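Local coordinates for cell division protein FtsI/penicillin binding protein 2 (Legionella pneumophila subsp. pneumophila ATCC 43290, PDB 4ZTK) that probably cross-links peptidoglycan as the D,D-transpeptidase of a penicillin-binding protein involved in cell division, at residues His40-Val45 / Lys66-Trp71; Gln31-Val36 / Ala60-Asn65. One frame throughout, in Å; residues are numbered along the deposited sequence.

Interaction 1: residues His40-Val45 / Lys66-Trp71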
loop_
_atom_site.group_PDB
_atom_site.type_symbol
_atom_site.label_atom_id
_atom_site.label_comp_id
_atom_site.label_asym_id
_atom_site.label_seq_id
_atom_site.Cartn_x
_atom_site.Cartn_y
_atom_site.Cartn_z
ATOM N N HIS A 40 -1.483 -20.344 -5.751
ATOM C CA HIS A 40 -0.285 -20.974 -6.302
ATOM C C HIS A 40 0.864 -19.975 -6.375
ATOM O O HIS A 40 1.634 -19.975 -7.329
ATOM C CB HIS A 40 -0.554 -21.539 -7.698
ATOM C CG HIS A 40 -1.683 -22.519 -7.749
ATOM N ND1 HIS A 40 -2.926 -22.199 -8.253
ATOM C CD2 HIS A 40 -1.761 -23.813 -7.355
ATOM C CE1 HIS A 40 -3.718 -23.254 -8.171
ATOM N NE2 HIS A 40 -3.035 -24.246 -7.627
ATOM N N ALA A 41 0.959 -19.111 -5.372
ATOM C CA ALA A 41 1.918 -18.017 -5.399
ATOM C C ALA A 41 3.330 -18.487 -5.078
ATOM O O ALA A 41 3.526 -19.484 -4.382
ATOM C CB ALA A 41 1.497 -16.931 -4.431
ATOM N N LYS A 42 4.316 -17.756 -5.586
ATOM C CA LYS A 42 5.703 -18.023 -5.239
ATOM C C LYS A 42 5.928 -17.696 -3.766
ATOM O O LYS A 42 6.569 -18.455 -3.041
ATOM C CB LYS A 42 6.646 -17.208 -6.121
ATOM C CG LYS A 42 8.122 -17.469 -5.848
ATOM C CD LYS A 42 9.006 -16.665 -6.787
ATOM C CE LYS A 42 10.476 -16.926 -6.509
ATOM N NZ LYS A 42 11.355 -15.998 -7.275
ATOM N N SER A 43 5.393 -16.558 -3.332
ATOM C CA SER A 43 5.431 -16.179 -1.924
ATOM C C SER A 43 4.336 -15.172 -1.598
ATOM O O SER A 43 3.616 -14.702 -2.478
ATOM C CB SER A 43 6.792 -15.589 -1.549
ATOM O OG SER A 43 6.928 -14.274 -2.064
ATOM N N GLY A 44 4.224 -14.830 -0.323
ATOM C CA GLY A 44 3.271 -13.825 0.094
ATOM C C GLY A 44 3.585 -13.357 1.493
ATOM O O GLY A 44 4.219 -14.073 2.262
ATOM N N VAL A 45 3.136 -12.155 1.824
ATOM C CA VAL A 45 3.391 -11.580 3.133
ATOM C C VAL A 45 2.214 -10.713 3.559
ATOM O O VAL A 45 1.588 -10.055 2.728
ATOM C CB VAL A 45 4.695 -10.742 3.133
ATOM C CG1 VAL A 45 4.673 -9.709 2.008
ATOM C CG2 VAL A 45 4.922 -10.063 4.490
ATOM N N LYS A 66 12.495 -22.739 -2.088
ATOM C CA LYS A 66 13.666 -22.378 -1.299
ATOM C C LYS A 66 14.331 -21.107 -1.811
ATOM O O LYS A 66 13.965 -20.579 -2.860
ATOM C CB LYS A 66 14.688 -23.513 -1.355
ATOM C CG LYS A 66 15.362 -23.653 -2.719
ATOM C CD LYS A 66 16.399 -24.765 -2.735
ATOM C CE LYS A 66 17.246 -24.711 -4.000
ATOM N NZ LYS A 66 16.428 -24.788 -5.241
ATOM N N GLY A 67 15.312 -20.623 -1.055
ATOM C CA GLY A 67 16.214 -19.590 -1.529
ATOM C C GLY A 67 15.693 -18.168 -1.571
ATOM O O GLY A 67 16.468 -17.235 -1.785
ATOM N N LEU A 68 14.391 -17.988 -1.378
ATOM C CA LEU A 68 13.818 -16.646 -1.394
ATOM C C LEU A 68 14.338 -15.799 -0.240
ATOM O O LEU A 68 14.479 -16.282 0.885
ATOM C CB LEU A 68 12.289 -16.693 -1.338
ATOM C CG LEU A 68 11.529 -17.018 -2.623
ATOM C CD1 LEU A 68 11.045 -18.459 -2.600
ATOM C CD2 LEU A 68 10.368 -16.050 -2.811
ATOM N N GLU A 69 14.629 -14.535 -0.527
ATOM C CA GLU A 69 14.922 -13.582 0.530
ATOM C C GLU A 69 13.637 -13.314 1.292
ATOM O O GLU A 69 12.567 -13.199 0.695
ATOM C CB GLU A 69 15.467 -12.276 -0.040
ATOM C CG GLU A 69 15.671 -11.198 1.013
ATOM C CD GLU A 69 16.125 -9.880 0.423
ATOM O OE1 GLU A 69 16.465 -8.964 1.204
ATOM O OE2 GLU A 69 16.141 -9.760 -0.820
ATOM N N SER A 70 13.736 -13.232 2.612
ATOM C CA SER A 70 12.576 -12.940 3.432
ATOM C C SER A 70 12.005 -11.561 3.113
ATOM O O SER A 70 12.746 -10.627 2.812
ATOM C CB SER A 70 12.939 -13.013 4.913
ATOM O OG SER A 70 11.881 -12.499 5.703
ATOM N N TRP A 71 10.684 -11.437 3.196
ATOM C CA TRP A 71 10.029 -10.144 3.053
ATOM C C TRP A 71 10.341 -9.216 4.225
ATOM O O TRP A 71 9.943 -8.055 4.219
ATOM C CB TRP A 71 8.515 -10.311 2.918
ATOM C CG TRP A 71 8.097 -10.841 1.592
ATOM C CD1 TRP A 71 7.762 -12.128 1.288
ATOM C CD2 TRP A 71 7.974 -10.094 0.376
ATOM N NE1 TRP A 71 7.433 -12.228 -0.042
ATOM C CE2 TRP A 71 7.555 -10.994 -0.624
ATOM C CE3 TRP A 71 8.178 -8.752 0.037
ATOM C CZ2 TRP A 71 7.335 -10.594 -1.940
ATOM C CZ3 TRP A 71 7.959 -8.356 -1.270
ATOM C CH2 TRP A 71 7.541 -9.274 -2.243
#

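Interaction 2: residues Gln31-Val36 / Ala60-Asn65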
loop_
_atom_site.group_PDB
_atom_site.type_symbol
_atom_site.label_atom_id
_atom_site.label_comp_id
_atom_site.label_asym_id
_atom_site.label_seq_id
_atom_site.Cartn_x
_atom_site.Cartn_y
_atom_site.Cartn_z
ATOM N N GLN A 31 -3.943 -16.780 7.408
ATOM C CA GLN A 31 -4.454 -16.176 6.182
ATOM C C GLN A 31 -3.450 -16.166 5.031
ATOM O O GLN A 31 -3.807 -16.494 3.900
ATOM C CB GLN A 31 -4.972 -14.757 6.445
ATOM C CG GLN A 31 -6.186 -14.683 7.365
ATOM C CD GLN A 31 -7.444 -15.274 6.747
ATOM O OE1 GLN A 31 -7.480 -15.593 5.555
ATOM N NE2 GLN A 31 -8.485 -15.420 7.559
ATOM N N ILE A 32 -2.203 -15.787 5.302
ATOM C CA ILE A 32 -1.218 -15.678 4.219
ATOM C C ILE A 32 -0.797 -17.051 3.700
ATOM O O ILE A 32 -0.564 -17.237 2.507
ATOM C CB ILE A 32 0.034 -14.844 4.612
ATOM C CG1 ILE A 32 0.831 -14.469 3.363
ATOM C CG2 ILE A 32 0.930 -15.588 5.608
ATOM C CD1 ILE A 32 0.034 -13.676 2.340
ATOM N N THR A 33 -0.713 -18.018 4.604
ATOM C CA THR A 33 -0.286 -19.351 4.228
ATOM C C THR A 33 -1.368 -19.981 3.339
ATOM O O THR A 33 -1.066 -20.666 2.357
ATOM C CB THR A 33 0.005 -20.190 5.490
ATOM O OG1 THR A 33 0.654 -21.415 5.134
ATOM C CG2 THR A 33 -1.278 -20.478 6.220
ATOM N N THR A 34 -2.628 -19.698 3.660
ATOM C CA THR A 34 -3.761 -20.209 2.903
ATOM C C THR A 34 -3.821 -19.530 1.540
ATOM O O THR A 34 -4.039 -20.180 0.517
ATOM C CB THR A 34 -5.082 -19.944 3.649
ATOM O OG1 THR A 34 -5.056 -20.604 4.922
ATOM C CG2 THR A 34 -6.274 -20.442 2.836
ATOM N N ALA A 35 -3.614 -18.218 1.538
ATOM C CA ALA A 35 -3.682 -17.433 0.310
ATOM C C ALA A 35 -2.604 -17.856 -0.682
ATOM O O ALA A 35 -2.880 -18.025 -1.871
ATOM C CB ALA A 35 -3.560 -15.951 0.626
ATOM N N VAL A 36 -1.382 -18.026 -0.184
ATOM C CA VAL A 36 -0.254 -18.418 -1.029
ATOM C C VAL A 36 -0.522 -19.755 -1.708
ATOM O O VAL A 36 -0.262 -19.924 -2.904
ATOM C CB VAL A 36 1.068 -18.470 -0.229
ATOM C CG1 VAL A 36 2.120 -19.281 -0.970
ATOM C CG2 VAL A 36 1.571 -17.059 0.058
ATOM N N ALA A 60 3.722 -11.946 8.867
ATOM C CA ALA A 60 3.871 -13.346 8.482
ATOM C C ALA A 60 4.073 -13.493 6.984
ATOM O O ALA A 60 3.497 -12.744 6.191
ATOM C CB ALA A 60 2.673 -14.163 8.935
ATOM N N GLU A 61 4.895 -14.463 6.603
ATOM C CA GLU A 61 5.118 -14.759 5.194
ATOM C C GLU A 61 5.104 -16.262 4.942
ATOM O O GLU A 61 5.348 -17.055 5.849
ATOM C CB GLU A 61 6.436 -14.142 4.706
ATOM C CG GLU A 61 7.680 -14.695 5.387
ATOM C CD GLU A 61 8.951 -13.956 4.985
ATOM O OE1 GLU A 61 9.853 -13.813 5.840
ATOM O OE2 GLU A 61 9.052 -13.521 3.819
ATOM N N SER A 62 4.807 -16.639 3.707
ATOM C CA SER A 62 4.803 -18.034 3.294
ATOM C C SER A 62 5.387 -18.122 1.894
ATOM O O SER A 62 5.028 -17.325 1.023
ATOM C CB SER A 62 3.377 -18.585 3.298
ATOM O OG SER A 62 3.357 -19.968 2.982
ATOM N N SER A 63 6.297 -19.072 1.685
ATOM C CA SER A 63 6.947 -19.253 0.385
ATOM C C SER A 63 6.923 -20.716 -0.022
ATOM O O SER A 63 7.182 -21.592 0.802
ATOM C CB SER A 63 8.395 -18.762 0.432
ATOM O OG SER A 63 8.454 -17.367 0.671
ATOM N N LYS A 64 6.625 -20.985 -1.290
ATOM C CA LYS A 64 6.482 -22.367 -1.745
ATOM C C LYS A 64 7.819 -23.083 -1.933
ATOM O O LYS A 64 7.927 -24.283 -1.678
ATOM C CB LYS A 64 5.619 -22.463 -3.013
ATOM C CG LYS A 64 6.196 -21.808 -4.262
ATOM C CD LYS A 64 5.403 -22.231 -5.499
ATOM C CE LYS A 64 5.730 -21.374 -6.716
ATOM N NZ LYS A 64 7.162 -21.455 -7.114
ATOM N N ASN A 65 8.838 -22.350 -2.367
ATOM C CA ASN A 65 10.142 -22.956 -2.607
ATOM C C ASN A 65 11.263 -22.378 -1.747
ATOM O O ASN A 65 11.015 -21.628 -0.802
ATOM C CB ASN A 65 10.507 -22.893 -4.093
ATOM C CG ASN A 65 10.468 -21.482 -4.647
ATOM O OD1 ASN A 65 9.404 -20.967 -4.992
ATOM N ND2 ASN A 65 11.635 -20.854 -4.748
HETATM O O HOH W 1 1.371 -21.480 1.559
#

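Interaction 1: residues His40-Val45 / Lys66-Trp71
W71 reaches from the loop after strand 56-63 to the start of strand 43-49 and meets V45 and S43 there. This loop folds back onto strand 43-49 of the transpeptidase domain's antiparallel sheet. The CB of W71 lies 3.9 Å from both CB and CG2 of V45. CG stands beside the backbone N of W71 (chi1 -74°), and the indole starts from there against V45. V45 CG1 is 3.6 Å from W71 CG and sits over one face of the ring, offset toward the rim. It makes a CH-pi contact with the five-membered ring, 3.8 Å from CG1 to the centroid and 18° off the normal. CD1 also touches V45 CB, and CD2 touches CG1. Farther round the ring, NE1 gives its hydrogen to S43 OG at 2.9 Å, with an N-H...O angle of 155°. The hydroxyl oxygen lies close to the ring plane at the indole edge. It also touches CE2 and CZ2. On the six-membered ring, CE3 also comes near V45 CG1. S43 OG has a second hydrogen-bond partner, E281 OE2. The two bonds fix the hydroxyl between the indole and the carboxylate, while V45 covers one face of the ring.

L68 makes the other part of the contact. Its CD2 packs 3.8 Å from S43 CB and equally close to K42 CE. The K42 chain is extended, and its CG and CE both touch this methyl group.

K42 and S43 form a classic beta bulge opposite E281, where strand 43-49 begins beside strand 274-281. F76 meets the indole of W71 edge-to-face, and R74 makes a cation-pi contact with it. On the other side in the sheet order, strand 43-49 pairs with strand 56-63, whose S63 touches L68. Helix 189-200 sends I189 against both V45 and W71.

Interaction 2: residues Gln31-Val36 / Ala60-Asn65
S62 OG is anti to its backbone N (chi1 -176°) and T33 OG1 is likewise anti to its own (chi1 -170°), and the two hydroxyls come to 3.7 Å from each other. I32 CG2 lies between its backbone N and carbonyl carbon, and this methyl group meets A60. The motif is a helix packed on the edge strand of a sheet. Helix 22-38 lies against strand 56-63, an outermost strand of the five-stranded antiparallel sheet of the transpeptidase domain. The short segments run in roughly the same direction, with axes 7.3 Å apart and N-to-C directions 25° apart.

I32 and V36 are one helical turn apart and both face the strand. I32 CG2 touches A60 CB at 4.0 Å and the A60 carbonyl O at 3.9 Å. At V36, CG2 packs 3.6 Å from the S62 carbonyl O and also meets S62 CB. S62 CB rests against T33 CA as well. The serine therefore lies against the helix backbone at T33 and reaches the V36 methyl three residues on. The contact is van der Waals packing, with no direct hydrogen bond between the two segments.

Around this contact, I32 also touches I46 of strand 43-49, the next strand in the sheet. A35 touches V302 of helix 295-310. A60 touches Q25, V28 and E29, so the same helix extends the packing toward its N terminus.

The polar side of the contact is joined through water. One water molecule donates to the T33 carbonyl O at 2.7 Å. It is also hydrogen-bonded to S62 OG at 2.9 Å, and so bridges the helix backbone and the serine hydroxyl.

How the interactions relate
From the N terminus, helix 22-38 gives interaction 2 its first segment, 31-36. The chain then leaves the helix in a Schellman motif at H40 and passes through 40-45 of interaction 1 into strand 43-49. It turns back along strand 56-63. There 60-65 closes the loop of interaction 2 onto the helix. The loop that follows, 66-71, closes interaction 1 onto strand 43-49. The segments alternate, so the two closures cross rather than nest. Their centres are 8 Å apart, and E61 joins them through a probable hydrogen bond from W71 N to E61 OE2. Together they tie the N-terminal helix, two neighbouring strands and the following loop.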